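Protease Do-like 2, chloroplastic (Arabidopsis thaliana, PDB 4FLN) is a chloroplast serine protease of the Deg family that makes the primary cleavage in the photodamaged D1 protein of plant photosystem II. Local coordinates at residues His238-Asp242 against Ser329-Ala333; Gly251-Leu255 against Val352-Arg357; Gln437-Asn443 against Tyr464-Glu470; Cys460-Leu465 against Val476-Ser482. One frame throughout, in Å; residues are numbered along the deposited sequence.

Contact 1: residues His238-Asp242 against Ser329-Ala333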
# COMPACT_ATOMS: atom_id res chain seq x y z
N HIS B 238 -28.09 31.66 -18.01
CA HIS B 238 -29.02 30.65 -18.47
C HIS B 238 -29.86 30.14 -17.31
O HIS B 238 -31.06 29.96 -17.44
CB HIS B 238 -28.26 29.48 -19.10
CG HIS B 238 -29.16 28.45 -19.71
ND1 HIS B 238 -29.98 27.64 -18.96
CD2 HIS B 238 -29.37 28.11 -21.00
CE1 HIS B 238 -30.65 26.84 -19.76
NE2 HIS B 238 -30.30 27.11 -21.01
N PHE B 239 -29.21 29.93 -16.18
CA PHE B 239 -29.91 29.46 -15.00
C PHE B 239 -30.90 30.50 -14.49
O PHE B 239 -32.05 30.19 -14.18
CB PHE B 239 -28.92 29.08 -13.91
CG PHE B 239 -29.57 28.49 -12.70
CD1 PHE B 239 -30.17 27.25 -12.76
CD2 PHE B 239 -29.60 29.19 -11.51
CE1 PHE B 239 -30.77 26.71 -11.65
CE2 PHE B 239 -30.20 28.67 -10.40
CZ PHE B 239 -30.80 27.42 -10.47
N LEU B 240 -30.46 31.74 -14.40
CA LEU B 240 -31.32 32.78 -13.86
C LEU B 240 -32.54 33.03 -14.76
O LEU B 240 -33.65 33.12 -14.25
CB LEU B 240 -30.54 34.07 -13.60
CG LEU B 240 -29.47 33.96 -12.52
CD1 LEU B 240 -28.71 35.27 -12.38
CD2 LEU B 240 -30.08 33.52 -11.19
N THR B 241 -32.33 33.15 -16.07
CA THR B 241 -33.47 33.42 -16.94
C THR B 241 -34.38 32.19 -17.01
O THR B 241 -35.60 32.32 -17.10
CB THR B 241 -33.08 33.93 -18.37
OG1 THR B 241 -33.56 33.02 -19.37
CG2 THR B 241 -31.60 34.12 -18.52
N ASP B 242 -33.78 31.00 -16.92
CA ASP B 242 -34.58 29.79 -16.83
C ASP B 242 -35.56 29.99 -15.68
O ASP B 242 -36.77 29.78 -15.84
CB ASP B 242 -33.68 28.58 -16.58
CG ASP B 242 -34.44 27.26 -16.58
OD1 ASP B 242 -33.81 26.20 -16.38
OD2 ASP B 242 -35.68 27.27 -16.78
N SER B 329 -26.21 23.59 -25.68
CA SER B 329 -26.41 23.88 -24.27
C SER B 329 -26.97 25.29 -24.02
O SER B 329 -27.54 25.57 -22.96
CB SER B 329 -25.11 23.69 -23.50
OG SER B 329 -24.14 24.63 -23.90
N GLN B 330 -26.80 26.19 -24.98
CA GLN B 330 -27.24 27.57 -24.78
C GLN B 330 -28.73 27.74 -25.04
O GLN B 330 -29.27 28.84 -24.90
CB GLN B 330 -26.40 28.55 -25.61
CG GLN B 330 -25.21 29.12 -24.85
CD GLN B 330 -25.57 29.54 -23.43
OE1 GLN B 330 -25.49 28.74 -22.49
NE2 GLN B 330 -25.99 30.79 -23.28
N LYS B 331 -29.38 26.66 -25.42
CA LYS B 331 -30.82 26.67 -25.67
C LYS B 331 -31.56 26.42 -24.37
O LYS B 331 -30.95 26.18 -23.34
CB LYS B 331 -31.19 25.60 -26.70
CG LYS B 331 -30.61 25.80 -28.11
CD LYS B 331 -31.27 26.97 -28.83
CE LYS B 331 -30.89 27.01 -30.30
NZ LYS B 331 -31.40 28.21 -31.00
N PHE B 332 -32.89 26.47 -24.43
CA PHE B 332 -33.70 26.10 -23.27
C PHE B 332 -34.56 24.87 -23.56
O PHE B 332 -34.82 24.54 -24.71
CB PHE B 332 -34.55 27.28 -22.81
CG PHE B 332 -33.73 28.39 -22.23
CD1 PHE B 332 -33.44 28.42 -20.87
CD2 PHE B 332 -33.23 29.39 -23.04
CE1 PHE B 332 -32.67 29.44 -20.35
CE2 PHE B 332 -32.46 30.40 -22.52
CZ PHE B 332 -32.17 30.43 -21.18
N ALA B 333 -34.98 24.18 -22.51
CA ALA B 333 -35.82 23.01 -22.72
C ALA B 333 -37.02 23.43 -23.56
O ALA B 333 -37.69 24.41 -23.26
CB ALA B 333 -36.26 22.43 -21.40
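S329, the last residue of helix 325-329, meets the contact through its backbone, its O lying 3.7 Å from H238 CD2, while its hydroxyl is bonded to Y326 O in its own helix. Q330 follows: its O sits at the edge of the H238 imidazole, near the ring plane, and its side chain bends back until OE1 is 4.2 Å from H238 CD2. At K331 it is again the backbone that matters. H238 NE2 donates to K331 O over 2.6 Å in a nearly straight bond (164°), with the acceptor in the plane of the imidazole; the K331 ammonium turns outward to a salt bridge with D304. F332 supplies the flat surface of the contact. Its ring and that of H238 form an offset stack, centroids 3.9 Å apart and planes 16° from parallel, with F332 CE1 over the middle of the imidazole. H238 reaches this place because CG is anti to the backbone N (chi1 -174°), which carries the ring off the helix toward the loop. The F332 ring rim continues along the same helix, its CZ 3.5 Å from T241 OG1 and its CE1 4.0 Å from D242 CB, and R245 adds a cation-pi contact. Y252 stacks on the other face of the imidazole. Without the imidazole, as with an alanine here, K331 O is likely to lose its donor and a gap to open between the F332 and Y252 rings. This is a domain junction: helix 233-246, after the last strand of the chymotrypsin-like protease barrels, is held against a loop of the first PDZ domain.

Contact 2: residues Gly251-Leu255 against Val352-Arg357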
# COMPACT_ATOMS: atom_id res chain seq x y z
N GLY B 251 -33.42 23.03 -16.77
CA GLY B 251 -32.19 22.41 -17.22
C GLY B 251 -31.65 22.83 -18.57
O GLY B 251 -32.12 23.79 -19.19
N TYR B 252 -30.62 22.11 -19.02
CA TYR B 252 -29.93 22.37 -20.27
C TYR B 252 -30.17 21.23 -21.26
O TYR B 252 -29.92 20.06 -20.96
CB TYR B 252 -28.43 22.58 -20.00
CG TYR B 252 -28.15 23.67 -19.01
CD1 TYR B 252 -27.63 24.89 -19.43
CD2 TYR B 252 -28.40 23.50 -17.65
CE1 TYR B 252 -27.37 25.91 -18.52
CE2 TYR B 252 -28.16 24.52 -16.74
CZ TYR B 252 -27.63 25.72 -17.18
OH TYR B 252 -27.37 26.73 -16.30
N PRO B 253 -30.69 21.57 -22.45
CA PRO B 253 -31.10 20.51 -23.38
C PRO B 253 -29.93 19.79 -24.05
O PRO B 253 -28.81 20.29 -24.07
CB PRO B 253 -31.94 21.27 -24.42
CG PRO B 253 -31.39 22.64 -24.40
CD PRO B 253 -30.91 22.91 -23.01
N CYS B 254 -30.20 18.60 -24.57
CA CYS B 254 -29.24 17.89 -25.40
C CYS B 254 -29.88 17.56 -26.75
O CYS B 254 -31.11 17.55 -26.88
CB CYS B 254 -28.76 16.61 -24.72
SG CYS B 254 -29.99 15.29 -24.68
N LEU B 255 -29.05 17.30 -27.74
CA LEU B 255 -29.52 17.01 -29.08
C LEU B 255 -30.00 15.57 -29.19
O LEU B 255 -30.66 15.22 -30.16
CB LEU B 255 -28.40 17.25 -30.09
CG LEU B 255 -28.72 16.95 -31.55
CD1 LEU B 255 -30.03 17.62 -32.01
CD2 LEU B 255 -27.54 17.35 -32.43
N VAL B 352 -35.32 20.30 -34.92
CA VAL B 352 -35.31 19.36 -33.82
C VAL B 352 -35.64 20.03 -32.50
O VAL B 352 -35.10 21.08 -32.18
CB VAL B 352 -33.96 18.68 -33.66
CG1 VAL B 352 -34.04 17.61 -32.58
CG2 VAL B 352 -33.51 18.06 -34.98
N VAL B 353 -36.55 19.43 -31.74
CA VAL B 353 -36.81 19.91 -30.39
C VAL B 353 -35.69 19.40 -29.49
O VAL B 353 -35.29 18.24 -29.59
CB VAL B 353 -38.16 19.40 -29.84
CG1 VAL B 353 -38.38 19.93 -28.42
CG2 VAL B 353 -39.31 19.79 -30.76
N LEU B 354 -35.18 20.28 -28.63
CA LEU B 354 -34.12 19.91 -27.71
C LEU B 354 -34.64 19.80 -26.28
O LEU B 354 -35.13 20.77 -25.71
CB LEU B 354 -33.00 20.93 -27.75
CG LEU B 354 -32.62 21.41 -29.14
CD1 LEU B 354 -31.59 22.53 -29.06
CD2 LEU B 354 -32.11 20.25 -29.95
N ARG B 355 -34.52 18.63 -25.68
CA ARG B 355 -34.88 18.49 -24.28
C ARG B 355 -33.69 17.97 -23.48
O ARG B 355 -32.76 17.40 -24.05
CB ARG B 355 -36.11 17.60 -24.10
CG ARG B 355 -37.37 18.20 -24.71
CD ARG B 355 -38.53 18.21 -23.72
NE ARG B 355 -38.80 19.54 -23.19
CZ ARG B 355 -39.87 20.28 -23.49
NH1 ARG B 355 -40.78 19.81 -24.32
NH2 ARG B 355 -40.02 21.48 -22.96
N PRO B 356 -33.70 18.20 -22.16
CA PRO B 356 -32.65 17.70 -21.27
C PRO B 356 -32.56 16.18 -21.36
O PRO B 356 -33.56 15.53 -21.63
CB PRO B 356 -33.14 18.12 -19.88
CG PRO B 356 -34.53 18.59 -20.05
CD PRO B 356 -34.66 19.05 -21.45
N ARG B 357 -31.37 15.64 -21.16
CA ARG B 357 -31.16 14.21 -21.27
C ARG B 357 -32.09 13.44 -20.34
O ARG B 357 -32.32 13.86 -19.20
CB ARG B 357 -29.71 13.86 -20.95
CG ARG B 357 -29.24 12.59 -21.62
CD ARG B 357 -27.80 12.73 -22.09
NE ARG B 357 -27.43 11.64 -22.98
CZ ARG B 357 -26.98 10.46 -22.56
NH1 ARG B 357 -26.84 10.23 -21.26
NH2 ARG B 357 -26.67 9.52 -23.43
O HOH W 1 -28.85 17.42 -20.91
O HOH W 2 -33.20 15.80 -26.67
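P253 and L354 press their CB atoms together at 3.5 Å where the loop leading into strand 257-261 runs past the segment 352-357, which leads off strand 346-353. The loop is consistent with the carboxylate-binding loop of a PDZ domain, and the backbones of P253 and L255 are hydrogen-bonded to a bound peptide. L354 can be followed outward from the chain. Besides meeting P253, L354 CB lies 4.0 Å from C254 O. CG stands beside the backbone N, anti to the carbonyl carbon (chi1 -42°), and from there L354 CD2, at the tip, touches L255 CD1 at 3.9 Å, the two side chains crossing obliquely. The same L255 methyl has a second neighbour in V352 CG1, 4.1 Å away, which meets it at about a right angle; I339 of the adjoining strand backs both L255 and V352. Apolar contacts thus close one end of the crossing, and backbone polar groups the middle. C254 N donates to R355 O over 2.9 Å with a straight N-H...O, yet the donor stands above the carbonyl plane, 53° out of it. Beyond, C254 SG rests 3.8 Å from R357 CA, beside the root of a side chain whose NE forms a salt bridge with E285 and whose guanidinium has a cation-pi contact with an aromatic residue of the peptide. Two waters bridge backbone groups of the two segments: one donates to C254 O and accepts from R355 N, and the other donates to Y252 O at 2.8 Å while accepting from R357 N.

Contact 3: residues Gln437-Asn443 against Tyr464-Glu470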
# COMPACT_ATOMS: atom_id res chain seq x y z
N GLN B 437 -30.68 -7.83 -8.39
CA GLN B 437 -31.16 -8.49 -9.59
C GLN B 437 -32.23 -7.62 -10.23
O GLN B 437 -33.09 -7.08 -9.54
CB GLN B 437 -31.75 -9.86 -9.25
CG GLN B 437 -30.72 -10.88 -8.83
CD GLN B 437 -29.84 -11.31 -9.98
OE1 GLN B 437 -30.35 -11.66 -11.05
NE2 GLN B 437 -28.52 -11.27 -9.78
N GLN B 438 -32.18 -7.47 -11.55
CA GLN B 438 -33.20 -6.72 -12.25
C GLN B 438 -34.44 -7.59 -12.43
O GLN B 438 -34.33 -8.72 -12.90
CB GLN B 438 -32.69 -6.25 -13.61
CG GLN B 438 -33.67 -5.34 -14.32
CD GLN B 438 -33.29 -5.06 -15.76
OE1 GLN B 438 -32.20 -5.40 -16.20
NE2 GLN B 438 -34.19 -4.42 -16.50
N VAL B 439 -35.61 -7.08 -12.05
CA VAL B 439 -36.88 -7.73 -12.37
C VAL B 439 -37.39 -7.29 -13.72
O VAL B 439 -37.48 -6.10 -14.00
CB VAL B 439 -37.99 -7.44 -11.35
CG1 VAL B 439 -38.16 -8.60 -10.40
CG2 VAL B 439 -37.72 -6.14 -10.62
N LEU B 440 -37.76 -8.27 -14.55
CA LEU B 440 -38.28 -8.02 -15.89
C LEU B 440 -39.80 -8.12 -15.94
O LEU B 440 -40.48 -7.17 -16.28
CB LEU B 440 -37.64 -8.98 -16.89
CG LEU B 440 -36.11 -8.88 -16.86
CD1 LEU B 440 -35.49 -9.82 -17.88
CD2 LEU B 440 -35.66 -7.44 -17.09
N LYS B 441 -40.32 -9.30 -15.61
CA LYS B 441 -41.75 -9.51 -15.65
C LYS B 441 -42.34 -9.80 -14.28
O LYS B 441 -41.66 -10.29 -13.37
CB LYS B 441 -42.11 -10.65 -16.61
CG LYS B 441 -41.46 -10.51 -17.98
CD LYS B 441 -42.05 -11.47 -18.99
CE LYS B 441 -41.19 -11.51 -20.25
NZ LYS B 441 -41.93 -11.99 -21.45
N PHE B 442 -43.61 -9.46 -14.14
CA PHE B 442 -44.42 -9.88 -13.01
C PHE B 442 -45.68 -10.53 -13.56
O PHE B 442 -46.44 -9.90 -14.31
CB PHE B 442 -44.79 -8.69 -12.13
CG PHE B 442 -45.85 -9.00 -11.11
CD1 PHE B 442 -45.50 -9.39 -9.83
CD2 PHE B 442 -47.20 -8.91 -11.44
CE1 PHE B 442 -46.48 -9.68 -8.89
CE2 PHE B 442 -48.18 -9.21 -10.50
CZ PHE B 442 -47.82 -9.59 -9.23
N ASN B 443 -45.90 -11.79 -13.20
CA ASN B 443 -47.05 -12.55 -13.68
C ASN B 443 -47.24 -12.40 -15.19
O ASN B 443 -48.36 -12.25 -15.67
CB ASN B 443 -48.31 -12.16 -12.91
CG ASN B 443 -48.28 -12.62 -11.47
OD1 ASN B 443 -47.25 -13.09 -10.97
ND2 ASN B 443 -49.42 -12.50 -10.79
N TYR B 464 -50.34 -17.02 -7.27
CA TYR B 464 -48.94 -16.79 -7.02
C TYR B 464 -48.46 -15.40 -7.46
O TYR B 464 -49.03 -14.78 -8.37
CB TYR B 464 -48.09 -17.85 -7.71
CG TYR B 464 -48.44 -19.27 -7.31
CD1 TYR B 464 -49.09 -20.13 -8.19
CD2 TYR B 464 -48.09 -19.76 -6.06
CE1 TYR B 464 -49.40 -21.42 -7.84
CE2 TYR B 464 -48.40 -21.05 -5.69
CZ TYR B 464 -49.05 -21.88 -6.58
OH TYR B 464 -49.36 -23.17 -6.21
N LEU B 465 -47.42 -14.92 -6.80
CA LEU B 465 -46.68 -13.77 -7.28
C LEU B 465 -45.47 -14.30 -8.04
O LEU B 465 -44.56 -14.87 -7.44
CB LEU B 465 -46.24 -12.90 -6.10
CG LEU B 465 -47.36 -12.28 -5.26
CD1 LEU B 465 -46.80 -11.54 -4.05
CD2 LEU B 465 -48.22 -11.34 -6.09
N VAL B 466 -45.47 -14.13 -9.36
CA VAL B 466 -44.36 -14.65 -10.17
C VAL B 466 -43.42 -13.55 -10.66
O VAL B 466 -43.80 -12.69 -11.44
CB VAL B 466 -44.88 -15.47 -11.38
CG1 VAL B 466 -43.72 -16.05 -12.15
CG2 VAL B 466 -45.80 -16.58 -10.92
N PHE B 467 -42.17 -13.60 -10.20
CA PHE B 467 -41.17 -12.62 -10.59
C PHE B 467 -40.13 -13.26 -11.49
O PHE B 467 -39.40 -14.14 -11.06
CB PHE B 467 -40.46 -12.07 -9.35
CG PHE B 467 -41.37 -11.31 -8.42
CD1 PHE B 467 -41.91 -11.92 -7.30
CD2 PHE B 467 -41.67 -9.97 -8.67
CE1 PHE B 467 -42.74 -11.22 -6.44
CE2 PHE B 467 -42.50 -9.27 -7.81
CZ PHE B 467 -43.04 -9.90 -6.69
N GLU B 468 -40.05 -12.82 -12.75
CA GLU B 468 -38.98 -13.27 -13.63
C GLU B 468 -37.84 -12.26 -13.65
O GLU B 468 -38.04 -11.10 -13.97
CB GLU B 468 -39.49 -13.50 -15.05
CG GLU B 468 -40.38 -14.71 -15.19
CD GLU B 468 -41.10 -14.76 -16.53
OE1 GLU B 468 -42.28 -15.19 -16.56
OE2 GLU B 468 -40.48 -14.37 -17.55
N PHE B 469 -36.64 -12.71 -13.31
CA PHE B 469 -35.49 -11.80 -13.27
C PHE B 469 -34.63 -11.92 -14.51
O PHE B 469 -34.94 -12.69 -15.42
CB PHE B 469 -34.66 -12.05 -12.02
CG PHE B 469 -35.41 -11.83 -10.75
CD1 PHE B 469 -35.23 -10.69 -10.01
CD2 PHE B 469 -36.31 -12.78 -10.30
CE1 PHE B 469 -35.92 -10.49 -8.84
CE2 PHE B 469 -37.01 -12.58 -9.13
CZ PHE B 469 -36.82 -11.43 -8.40
N GLU B 470 -33.53 -11.17 -14.51
CA GLU B 470 -32.66 -11.02 -15.67
C GLU B 470 -32.01 -12.32 -16.11
O GLU B 470 -31.96 -12.62 -17.30
CB GLU B 470 -31.59 -9.95 -15.40
CG GLU B 470 -30.51 -9.83 -16.49
CD GLU B 470 -31.03 -9.30 -17.82
OE1 GLU B 470 -32.26 -9.24 -18.03
OE2 GLU B 470 -30.19 -8.94 -18.68
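E468 O is gripped by two consecutive amides of the facing strand: L440 N at 2.9 Å, nearly along the C=O axis, and K441 N at 3.3 Å in a weak bond. Two residues opposite one make a classic beta bulge, which shifts the register by one between the pairs V439-F469 and K441-E468. On the side of the sheet toward helix 450-459, F442 and F467 meet offset edge-to-face, with F442 CD1 turned to the F467 ring; the centroids are 5.5 Å apart and the planes 65°. F442 CZ also touches L465 CD2 at 3.6 Å. Farther along, V439 CG1 lies over a face of the F469 ring, 3.8 Å from its centroid, a CH-pi contact. N443 ends the ladder by using its own amide as a backbone substitute. While N443 N donates to V466 O at 2.9 Å, its CG sits beside the backbone N (chi1 -69°), bringing OD1 back to accept from V466 N at 2.6 Å; ND2 reaches Y464 O only weakly. A leucine in place of N443 is likely to leave V466 N without its acceptor and Y464 O without the weak bond from ND2. Strands 437-442 and 464-469 are neighbours in the curled antiparallel sheet of the second PDZ domain.

Contact 4: residues Cys460-Leu465 against Val476-Ser482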
# COMPACT_ATOMS: atom_id res chain seq x y z
N CYS B 460 -53.20 -7.47 -8.06
CA CYS B 460 -53.06 -8.92 -8.20
C CYS B 460 -53.99 -9.68 -7.27
O CYS B 460 -53.90 -9.57 -6.05
CB CYS B 460 -51.61 -9.35 -7.96
SG CYS B 460 -51.29 -11.12 -8.27
N LYS B 461 -54.90 -10.43 -7.87
CA LYS B 461 -55.75 -11.35 -7.13
C LYS B 461 -55.29 -12.81 -7.27
O LYS B 461 -55.93 -13.72 -6.73
CB LYS B 461 -57.23 -11.18 -7.53
CG LYS B 461 -57.51 -9.86 -8.26
CD LYS B 461 -58.97 -9.41 -8.15
CE LYS B 461 -59.28 -8.89 -6.76
NZ LYS B 461 -58.18 -8.00 -6.26
N ASP B 462 -54.20 -13.03 -7.99
CA ASP B 462 -53.83 -14.39 -8.42
C ASP B 462 -53.26 -15.26 -7.32
O ASP B 462 -52.94 -14.79 -6.23
CB ASP B 462 -52.79 -14.33 -9.54
CG ASP B 462 -53.41 -14.08 -10.88
OD1 ASP B 462 -54.53 -14.60 -11.11
OD2 ASP B 462 -52.78 -13.37 -11.70
N LYS B 463 -53.06 -16.53 -7.66
CA LYS B 463 -52.63 -17.52 -6.70
C LYS B 463 -51.20 -17.21 -6.28
O LYS B 463 -50.90 -17.11 -5.09
CB LYS B 463 -52.72 -18.92 -7.31
CG LYS B 463 -52.14 -20.04 -6.46
CD LYS B 463 -52.77 -20.11 -5.08
CE LYS B 463 -52.32 -21.37 -4.34
NZ LYS B 463 -52.84 -21.41 -2.94
N TYR B 464 -50.34 -17.02 -7.27
CA TYR B 464 -48.94 -16.79 -7.02
C TYR B 464 -48.46 -15.40 -7.46
O TYR B 464 -49.03 -14.78 -8.37
CB TYR B 464 -48.09 -17.85 -7.71
CG TYR B 464 -48.44 -19.27 -7.31
CD1 TYR B 464 -49.09 -20.13 -8.19
CD2 TYR B 464 -48.09 -19.76 -6.06
CE1 TYR B 464 -49.40 -21.42 -7.84
CE2 TYR B 464 -48.40 -21.05 -5.69
CZ TYR B 464 -49.05 -21.88 -6.58
OH TYR B 464 -49.36 -23.17 -6.21
N LEU B 465 -47.42 -14.92 -6.80
CA LEU B 465 -46.68 -13.77 -7.28
C LEU B 465 -45.47 -14.30 -8.04
O LEU B 465 -44.56 -14.87 -7.44
CB LEU B 465 -46.24 -12.90 -6.10
CG LEU B 465 -47.36 -12.28 -5.26
CD1 LEU B 465 -46.80 -11.54 -4.05
CD2 LEU B 465 -48.22 -11.34 -6.09
N VAL B 476 -41.19 -17.61 -7.29
CA VAL B 476 -42.62 -17.72 -7.13
C VAL B 476 -42.96 -17.63 -5.67
O VAL B 476 -42.29 -18.23 -4.83
CB VAL B 476 -43.18 -19.03 -7.73
CG1 VAL B 476 -44.53 -19.34 -7.12
CG2 VAL B 476 -43.29 -18.92 -9.24
N LEU B 477 -44.00 -16.86 -5.36
CA LEU B 477 -44.47 -16.72 -4.00
C LEU B 477 -45.98 -16.82 -3.95
O LEU B 477 -46.65 -16.50 -4.93
CB LEU B 477 -44.03 -15.38 -3.42
CG LEU B 477 -42.51 -15.32 -3.25
CD1 LEU B 477 -41.92 -14.23 -4.12
CD2 LEU B 477 -42.18 -15.09 -1.79
N GLU B 478 -46.50 -17.27 -2.81
CA GLU B 478 -47.94 -17.39 -2.64
C GLU B 478 -48.56 -16.10 -2.07
O GLU B 478 -48.16 -15.63 -1.00
CB GLU B 478 -48.27 -18.57 -1.73
CG GLU B 478 -49.55 -19.27 -2.10
CD GLU B 478 -50.12 -20.09 -0.96
OE1 GLU B 478 -51.35 -20.01 -0.74
OE2 GLU B 478 -49.34 -20.79 -0.28
N ARG B 479 -49.53 -15.54 -2.78
CA ARG B 479 -50.12 -14.24 -2.40
C ARG B 479 -50.57 -14.16 -0.94
O ARG B 479 -50.14 -13.26 -0.21
CB ARG B 479 -51.29 -13.87 -3.32
CG ARG B 479 -50.90 -12.94 -4.45
CD ARG B 479 -52.11 -12.31 -5.12
NE ARG B 479 -52.97 -11.64 -4.16
CZ ARG B 479 -54.16 -12.08 -3.80
NH1 ARG B 479 -54.66 -13.19 -4.33
NH2 ARG B 479 -54.88 -11.41 -2.91
N GLU B 480 -51.43 -15.08 -0.53
CA GLU B 480 -52.08 -14.97 0.77
C GLU B 480 -51.07 -15.05 1.92
O GLU B 480 -51.16 -14.30 2.89
CB GLU B 480 -53.19 -16.01 0.93
N ALA B 481 -50.11 -15.96 1.80
CA ALA B 481 -49.08 -16.12 2.81
C ALA B 481 -48.16 -14.91 2.87
O ALA B 481 -47.68 -14.54 3.95
CB ALA B 481 -48.27 -17.40 2.57
N SER B 482 -47.89 -14.30 1.72
CA SER B 482 -47.06 -13.10 1.67
C SER B 482 -47.67 -11.98 2.49
O SER B 482 -46.98 -11.27 3.21
CB SER B 482 -46.88 -12.63 0.23
OG SER B 482 -45.95 -13.45 -0.46
O HOH W 3 -52.38 -16.71 -2.09
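K463 and E478 form a salt bridge, NZ to OE1 at 3.0 Å. The lysine chain leaves with CG anti to the backbone N (chi1 173°), which lays K463 CG over a face of the Y464 ring; the bend at chi2 (57°) then turns the ammonium back to the glutamate, where it meets OE1 from above the carboxylate plane. V476 brings its CG1 to 3.7 Å from Y464 CD2, whereas the phenol OH is bonded to E269 of a second subunit. Strands 464-469 and 474-478 are the two arms of a beta hairpin in the second PDZ domain, and L465 and L477 make a hydrogen-bonded antiparallel pair in it, L465 N to L477 O at 2.6 Å and L477 N to L465 O at 2.9 Å. Helix 479-493 follows directly, with E478 at its N-cap position. R479, at the start of this helix, donates its N to K463 O at 3.1 Å. Its first torsion (chi1 -97°) sets R479 CG 3.5 Å from L465 CD2, the two side chains crossing at about a right angle. R479 CD then passes C460 SG at 3.5 Å, and beyond the bend at chi3 the guanidinium lies with one face over C460 O and K461 CA. S482 keeps OG beside its backbone N, and both its OG and its N are bonded to E478 O, S482 OG donating to E478 O at 3.2 Å, from above the carbonyl plane.

From the N terminus, the chain passes through the two protease barrels before helix 233-246 opens contact 1, and the loop at 251-255 opens contact 2 soon after. Contact 1 closes at 329-333 and contact 2 at 352-357, so the two cross; they touch, and contact 1 joins the last protease-domain helix to the first PDZ domain, while contact 2 ties the following loop to the region of strand 346-353. Contacts 3 and 4 come after both, within the second PDZ domain, and cross each other, sharing Y464 and L465: contact 3 closes a loop through helix 450-459, and contact 4 closes the hairpin into helix 479-493. Contacts 2 and 3 remain about 17 Å apart at their nearest atoms.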